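Local coordinates for monoamine oxidase regulatory protein, putative (Archaeoglobus fulgidus, PDB 1Q6W) that adopts the hot dog fold of the MaoC-like family and probably acts as a hydratase or dehydratase on acyl thioesters, although it is named a putative monoamine oxidase regulator, at residues A115-E121 against V132-V138; F47-T51 against F61-Q67. Numbering follows the deposited sequence.

Contact 1 (A115-E121 against V132-V138); sequences ASAEVVE and VTYKLEV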
loop_
_atom_site.group_PDB
_atom_site.type_symbol
_atom_site.label_atom_id
_atom_site.label_comp_id
_atom_site.label_asym_id
_atom_site.label_seq_id
_atom_site.Cartn_x
_atom_site.Cartn_y
_atom_site.Cartn_z
ATOM N N ALA A 115 -9.451 -7.687 9.029
ATOM C CA ALA A 115 -8.485 -8.366 8.201
ATOM C C ALA A 115 -7.946 -9.618 8.853
ATOM O O ALA A 115 -7.888 -9.723 10.075
ATOM C CB ALA A 115 -7.339 -7.426 7.879
ATOM N N SER A 116 -7.542 -10.564 8.020
ATOM C CA SER A 116 -6.967 -11.802 8.497
ATOM C C SER A 116 -5.809 -12.146 7.578
ATOM O O SER A 116 -5.847 -11.834 6.382
ATOM C CB SER A 116 -8.010 -12.924 8.468
ATOM O OG SER A 116 -8.452 -13.195 7.148
ATOM N N ALA A 117 -4.777 -12.763 8.139
ATOM C CA ALA A 117 -3.637 -13.179 7.350
ATOM C C ALA A 117 -3.390 -14.681 7.582
ATOM O O ALA A 117 -3.497 -15.172 8.712
ATOM C CB ALA A 117 -2.433 -12.380 7.739
ATOM N N GLU A 118 -3.065 -15.406 6.520
ATOM C CA GLU A 118 -2.814 -16.833 6.648
ATOM C C GLU A 118 -1.510 -17.204 5.954
ATOM O O GLU A 118 -1.240 -16.740 4.852
ATOM C CB GLU A 118 -3.971 -17.621 6.044
ATOM C CG GLU A 118 -3.818 -19.108 6.148
ATOM C CD GLU A 118 -4.968 -19.842 5.505
ATOM O OE1 GLU A 118 -4.965 -21.097 5.540
ATOM O OE2 GLU A 118 -5.876 -19.162 4.967
ATOM N N VAL A 119 -0.690 -18.023 6.607
ATOM C CA VAL A 119 0.564 -18.432 5.999
ATOM C C VAL A 119 0.252 -19.412 4.884
ATOM O O VAL A 119 -0.377 -20.453 5.118
ATOM C CB VAL A 119 1.496 -19.124 7.008
ATOM C CG1 VAL A 119 2.793 -19.563 6.301
ATOM C CG2 VAL A 119 1.775 -18.182 8.186
ATOM N N VAL A 120 0.694 -19.087 3.673
ATOM C CA VAL A 120 0.430 -19.945 2.533
ATOM C C VAL A 120 1.673 -20.488 1.850
ATOM O O VAL A 120 1.584 -21.403 1.045
ATOM C CB VAL A 120 -0.427 -19.215 1.485
ATOM C CG1 VAL A 120 -1.760 -18.817 2.104
ATOM C CG2 VAL A 120 0.333 -18.007 0.924
ATOM N N GLU A 121 2.831 -19.944 2.174
ATOM C CA GLU A 121 4.056 -20.404 1.538
ATOM C C GLU A 121 5.324 -20.099 2.332
ATOM O O GLU A 121 5.398 -19.128 3.097
ATOM C CB GLU A 121 4.153 -19.787 0.148
ATOM C CG GLU A 121 5.407 -20.138 -0.621
ATOM C CD GLU A 121 5.417 -19.538 -2.020
ATOM O OE1 GLU A 121 6.435 -19.696 -2.730
ATOM O OE2 GLU A 121 4.406 -18.910 -2.414
ATOM N N VAL A 132 8.527 -16.002 4.101
ATOM C CA VAL A 132 7.210 -16.534 4.394
ATOM C C VAL A 132 6.209 -15.699 3.620
ATOM O O VAL A 132 6.312 -14.471 3.582
ATOM C CB VAL A 132 6.909 -16.444 5.907
ATOM C CG1 VAL A 132 5.498 -16.960 6.207
ATOM C CG2 VAL A 132 7.962 -17.240 6.679
ATOM N N THR A 133 5.256 -16.363 2.983
ATOM C CA THR A 133 4.233 -15.653 2.229
ATOM C C THR A 133 2.868 -15.769 2.908
ATOM O O THR A 133 2.449 -16.860 3.302
ATOM C CB THR A 133 4.130 -16.191 0.797
ATOM O OG1 THR A 133 5.358 -15.919 0.116
ATOM C CG2 THR A 133 2.952 -15.530 0.049
ATOM N N TYR A 134 2.178 -14.640 3.030
ATOM C CA TYR A 134 0.880 -14.615 3.683
ATOM C C TYR A 134 -0.223 -14.230 2.731
ATOM O O TYR A 134 -0.011 -13.463 1.796
ATOM C CB TYR A 134 0.880 -13.614 4.849
ATOM C CG TYR A 134 1.934 -13.869 5.898
ATOM C CD1 TYR A 134 3.273 -13.534 5.675
ATOM C CD2 TYR A 134 1.593 -14.442 7.132
ATOM C CE1 TYR A 134 4.247 -13.766 6.662
ATOM C CE2 TYR A 134 2.545 -14.677 8.111
ATOM C CZ TYR A 134 3.868 -14.339 7.877
ATOM O OH TYR A 134 4.806 -14.580 8.871
ATOM N N LYS A 135 -1.409 -14.761 2.979
ATOM C CA LYS A 135 -2.563 -14.419 2.173
ATOM C C LYS A 135 -3.379 -13.477 3.048
ATOM O O LYS A 135 -3.769 -13.835 4.157
ATOM C CB LYS A 135 -3.390 -15.660 1.837
ATOM C CG LYS A 135 -4.522 -15.382 0.873
ATOM C CD LYS A 135 -5.325 -16.646 0.587
ATOM C CE LYS A 135 -6.305 -16.447 -0.573
ATOM N NZ LYS A 135 -7.299 -15.360 -0.319
ATOM N N LEU A 136 -3.614 -12.264 2.566
ATOM C CA LEU A 136 -4.377 -11.293 3.320
ATOM C C LEU A 136 -5.815 -11.220 2.831
ATOM O O LEU A 136 -6.078 -11.198 1.623
ATOM C CB LEU A 136 -3.728 -9.916 3.200
ATOM C CG LEU A 136 -4.432 -8.770 3.924
ATOM C CD1 LEU A 136 -4.452 -9.046 5.414
ATOM C CD2 LEU A 136 -3.705 -7.475 3.656
ATOM N N GLU A 137 -6.748 -11.179 3.775
ATOM C CA GLU A 137 -8.163 -11.079 3.451
ATOM C C GLU A 137 -8.815 -10.030 4.326
ATOM O O GLU A 137 -8.651 -10.035 5.541
ATOM C CB GLU A 137 -8.857 -12.418 3.657
ATOM C CG GLU A 137 -9.020 -13.206 2.389
ATOM C CD GLU A 137 -9.663 -14.552 2.620
ATOM O OE1 GLU A 137 -10.655 -14.629 3.385
ATOM O OE2 GLU A 137 -9.177 -15.538 2.023
ATOM N N VAL A 138 -9.543 -9.119 3.696
ATOM C CA VAL A 138 -10.227 -8.055 4.413
ATOM C C VAL A 138 -11.733 -8.156 4.144
ATOM O O VAL A 138 -12.154 -8.161 2.986
ATOM C CB VAL A 138 -9.710 -6.675 3.954
ATOM C CG1 VAL A 138 -10.279 -5.583 4.842
ATOM C CG2 VAL A 138 -8.217 -6.644 3.995
#

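Contact 2 (F47-T51 against F61-Q67); sequences FPLHT and FGKPIAQ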
loop_
_atom_site.group_PDB
_atom_site.type_symbol
_atom_site.label_atom_id
_atom_site.label_comp_id
_atom_site.label_asym_id
_atom_site.label_seq_id
_atom_site.Cartn_x
_atom_site.Cartn_y
_atom_site.Cartn_z
ATOM N N PHE A 47 -7.847 12.787 -4.417
ATOM C CA PHE A 47 -8.638 12.281 -5.532
ATOM C C PHE A 47 -10.107 12.509 -5.150
ATOM O O PHE A 47 -10.581 12.011 -4.127
ATOM C CB PHE A 47 -8.371 10.796 -5.737
ATOM C CG PHE A 47 -8.894 10.271 -7.035
ATOM C CD1 PHE A 47 -8.251 10.574 -8.224
ATOM C CD2 PHE A 47 -10.053 9.506 -7.071
ATOM C CE1 PHE A 47 -8.751 10.131 -9.425
ATOM C CE2 PHE A 47 -10.565 9.053 -8.290
ATOM C CZ PHE A 47 -9.912 9.368 -9.464
ATOM N N PRO A 48 -10.845 13.255 -5.984
ATOM C CA PRO A 48 -12.254 13.590 -5.758
ATOM C C PRO A 48 -13.219 12.480 -5.358
ATOM O O PRO A 48 -14.212 12.757 -4.699
ATOM C CB PRO A 48 -12.648 14.306 -7.046
ATOM C CG PRO A 48 -11.740 13.675 -8.073
ATOM C CD PRO A 48 -10.431 13.603 -7.357
ATOM N N LEU A 49 -12.949 11.232 -5.741
ATOM C CA LEU A 49 -13.845 10.132 -5.367
ATOM C C LEU A 49 -13.814 9.947 -3.841
ATOM O O LEU A 49 -14.768 9.449 -3.231
ATOM C CB LEU A 49 -13.404 8.824 -6.037
ATOM C CG LEU A 49 -14.471 7.750 -6.316
ATOM C CD1 LEU A 49 -13.781 6.408 -6.454
ATOM C CD2 LEU A 49 -15.521 7.675 -5.218
ATOM N N HIS A 50 -12.707 10.357 -3.231
ATOM C CA HIS A 50 -12.540 10.213 -1.799
ATOM C C HIS A 50 -12.811 11.498 -1.024
ATOM O O HIS A 50 -13.292 11.450 0.105
ATOM C CB HIS A 50 -11.114 9.761 -1.470
ATOM C CG HIS A 50 -10.639 8.598 -2.273
ATOM N ND1 HIS A 50 -11.277 7.379 -2.268
ATOM C CD2 HIS A 50 -9.584 8.468 -3.107
ATOM C CE1 HIS A 50 -10.635 6.548 -3.069
ATOM N NE2 HIS A 50 -9.603 7.186 -3.590
ATOM N N THR A 51 -12.519 12.648 -1.619
ATOM C CA THR A 51 -12.684 13.889 -0.886
ATOM C C THR A 51 -13.513 15.004 -1.507
ATOM O O THR A 51 -13.414 16.163 -1.094
ATOM C CB THR A 51 -11.298 14.450 -0.502
ATOM O OG1 THR A 51 -10.489 14.567 -1.674
ATOM C CG2 THR A 51 -10.606 13.515 0.469
ATOM N N PHE A 61 -20.383 4.857 -7.558
ATOM C CA PHE A 61 -20.509 4.564 -6.134
ATOM C C PHE A 61 -21.533 5.459 -5.434
ATOM O O PHE A 61 -22.071 5.099 -4.378
ATOM C CB PHE A 61 -19.151 4.694 -5.444
ATOM C CG PHE A 61 -18.077 3.834 -6.033
ATOM C CD1 PHE A 61 -17.123 4.377 -6.879
ATOM C CD2 PHE A 61 -18.008 2.481 -5.718
ATOM C CE1 PHE A 61 -16.094 3.586 -7.414
ATOM C CE2 PHE A 61 -16.989 1.675 -6.245
ATOM C CZ PHE A 61 -16.018 2.241 -7.106
ATOM N N GLY A 62 -21.791 6.630 -6.015
ATOM C CA GLY A 62 -22.768 7.538 -5.435
ATOM C C GLY A 62 -22.317 8.287 -4.201
ATOM O O GLY A 62 -22.601 9.469 -4.066
ATOM N N LYS A 63 -21.641 7.591 -3.288
ATOM C CA LYS A 63 -21.122 8.194 -2.060
ATOM C C LYS A 63 -19.602 8.150 -2.166
ATOM O O LYS A 63 -19.047 7.517 -3.060
ATOM C CB LYS A 63 -21.538 7.383 -0.821
ATOM C CG LYS A 63 -23.014 7.248 -0.577
ATOM C CD LYS A 63 -23.613 8.548 -0.018
ATOM C CE LYS A 63 -25.108 8.378 0.334
ATOM N NZ LYS A 63 -25.709 9.612 0.902
ATOM N N PRO A 64 -18.910 8.845 -1.263
ATOM C CA PRO A 64 -17.447 8.801 -1.343
ATOM C C PRO A 64 -16.991 7.508 -0.699
ATOM O O PRO A 64 -17.712 6.965 0.128
ATOM C CB PRO A 64 -17.018 10.050 -0.574
ATOM C CG PRO A 64 -18.146 10.300 0.354
ATOM C CD PRO A 64 -19.371 9.978 -0.447
ATOM N N ILE A 65 -15.819 7.008 -1.092
ATOM C CA ILE A 65 -15.288 5.758 -0.546
ATOM C C ILE A 65 -13.828 5.868 -0.080
ATOM O O ILE A 65 -13.089 6.778 -0.473
ATOM C CB ILE A 65 -15.367 4.606 -1.586
ATOM C CG1 ILE A 65 -14.473 4.906 -2.797
ATOM C CG2 ILE A 65 -16.784 4.420 -2.048
ATOM C CD1 ILE A 65 -14.373 3.728 -3.802
ATOM N N ALA A 66 -13.409 4.917 0.748
ATOM C CA ALA A 66 -12.049 4.921 1.256
ATOM C C ALA A 66 -11.043 4.603 0.168
ATOM O O ALA A 66 -11.377 3.960 -0.810
ATOM C CB ALA A 66 -11.916 3.916 2.389
ATOM N N GLN A 67 -9.808 5.057 0.341
ATOM C CA GLN A 67 -8.778 4.783 -0.633
ATOM C C GLN A 67 -8.365 3.331 -0.478
ATOM O O GLN A 67 -8.285 2.827 0.637
ATOM C CB GLN A 67 -7.567 5.688 -0.415
ATOM C CG GLN A 67 -7.887 7.165 -0.449
ATOM C CD GLN A 67 -8.222 7.734 0.937
ATOM O OE1 GLN A 67 -8.894 7.073 1.748
ATOM N NE2 GLN A 67 -7.772 8.972 1.204
#

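Contact 1 (A115-E121 against V132-V138)
Two arms of a twisted beta hairpin, residues 115-121 and 132-138, run antiparallel at 145° with their axes 4.4 Å apart at closest approach, and bury 637 Å² between them. Paired bonds tie Ser116 to Glu137 (Ser116 N to Glu137 O and Glu137 N to Ser116 O, both 2.8 Å) and Glu118 to Lys135 (Glu118 N to Lys135 O 2.9 Å, Lys135 N to Glu118 O 2.7 Å). The face carrying Ala115, Ala117, Val119, Tyr134, Leu136 and Val138 is buried. Leu136 CD1 and Val138 CG2 fill the space beside the small Ala115, each 4.1 Å from Ala115 CB, and Leu136 leans across until CD1 is 3.3 Å from Ser116 O. Over Ala117, equally small, Val79 of helix 68-84 and Tyr151 come into touch. The forked Val119 sets CG1 3.8 Å from Val132 CG1 and CG2 3.6 Å from Tyr134 CE2. Beyond Val119 a classic beta bulge sets Val120 and Glu121 opposite Thr133, whose O accepts Val120 N at 2.9 Å and, weakly, Glu121 N at 3.3 Å. Val120 turns sideways there, CG1 3.6 Å from Lys135 CB and CG2 3.7 Å from Thr133 CG2. The face of Ser116, Glu118, Glu121, Thr133, Lys135 and Glu137 is polar and charged. Backbone hydrogen bonds are thus the polar links between the strands; the salt bridge from Lys135 NZ to Glu137 OE2 (3.0 Å) runs along one strand, and the Ala, Val, Leu and Tyr face is the one on helix 68-84.

Contact 2 (F47-T51 against F61-Q67)
A short helical turn that begins at Pro48 lies beside the irregular chain 61-67; the nearest CA pair is His50 and Pro64, 5.1 Å apart. Phe47 is the N-cap residue, its O taking His50 N at 2.8 Å and Thr51 N at 3.2 Å. In 61-67 the chain bends at Gly62, where phi is positive, and then runs extended from Pro64 to Gln67, the N-cap of helix 68-84. Leu49 O faces this extended run: Ile65 N gives it a weak hydrogen bond (3.4 Å), and Pro64 CA is 3.3 Å away in a CA-H...O contact. Among the side chains, Leu49 CD1 reaches into the notch between the Phe61 ring and the Ile65 side chain, 3.8 Å from Phe61 CE1 and from Ile65 CD1. His50 ND1 donates a short hydrogen bond, 2.6 Å, to Ile65 O, near the plane of the ring, while Gln67 CG lies over one face in a CH-pi contact, 3.5 Å from the ring centroid. The Gln67 amide is held as well, NE2 bonding Ile36 O of helix 33-43. The second subunit packs nearby, its Ile93 on Phe61 and its Val89 on Pro48. Pro-Leu-His recalls the hydratase motif of MaoC-like hot dog enzymes, although Phe47 stands where that motif has asparagine. The histidine is catalytic in those relatives, and a similar role is possible for His50, its ring held by Ile65 O and Gln67 in a segment that packs on the second subunit.

In the fold
Contact 1 lies in the middle of the antiparallel sheet, its centre 9 Å from that of the chain; contact 2 is 20 Å out on the opposite side, and the contact centres are 27 Å apart. Both are partly buried: contact 1 has one buried face and one more open, contact 2 lies next to the second subunit. They share no strand or loop, yet helix 68-84 relates them: side chains of contact 1 pack on it, and 61-67 leads into its start. Contact 1, sheet framework, repeats one backbone pattern up to a bulge. Contact 2, a helical turn and loop that may belong to the active site, has one weak backbone hydrogen bond; its strong one comes from a histidine side chain.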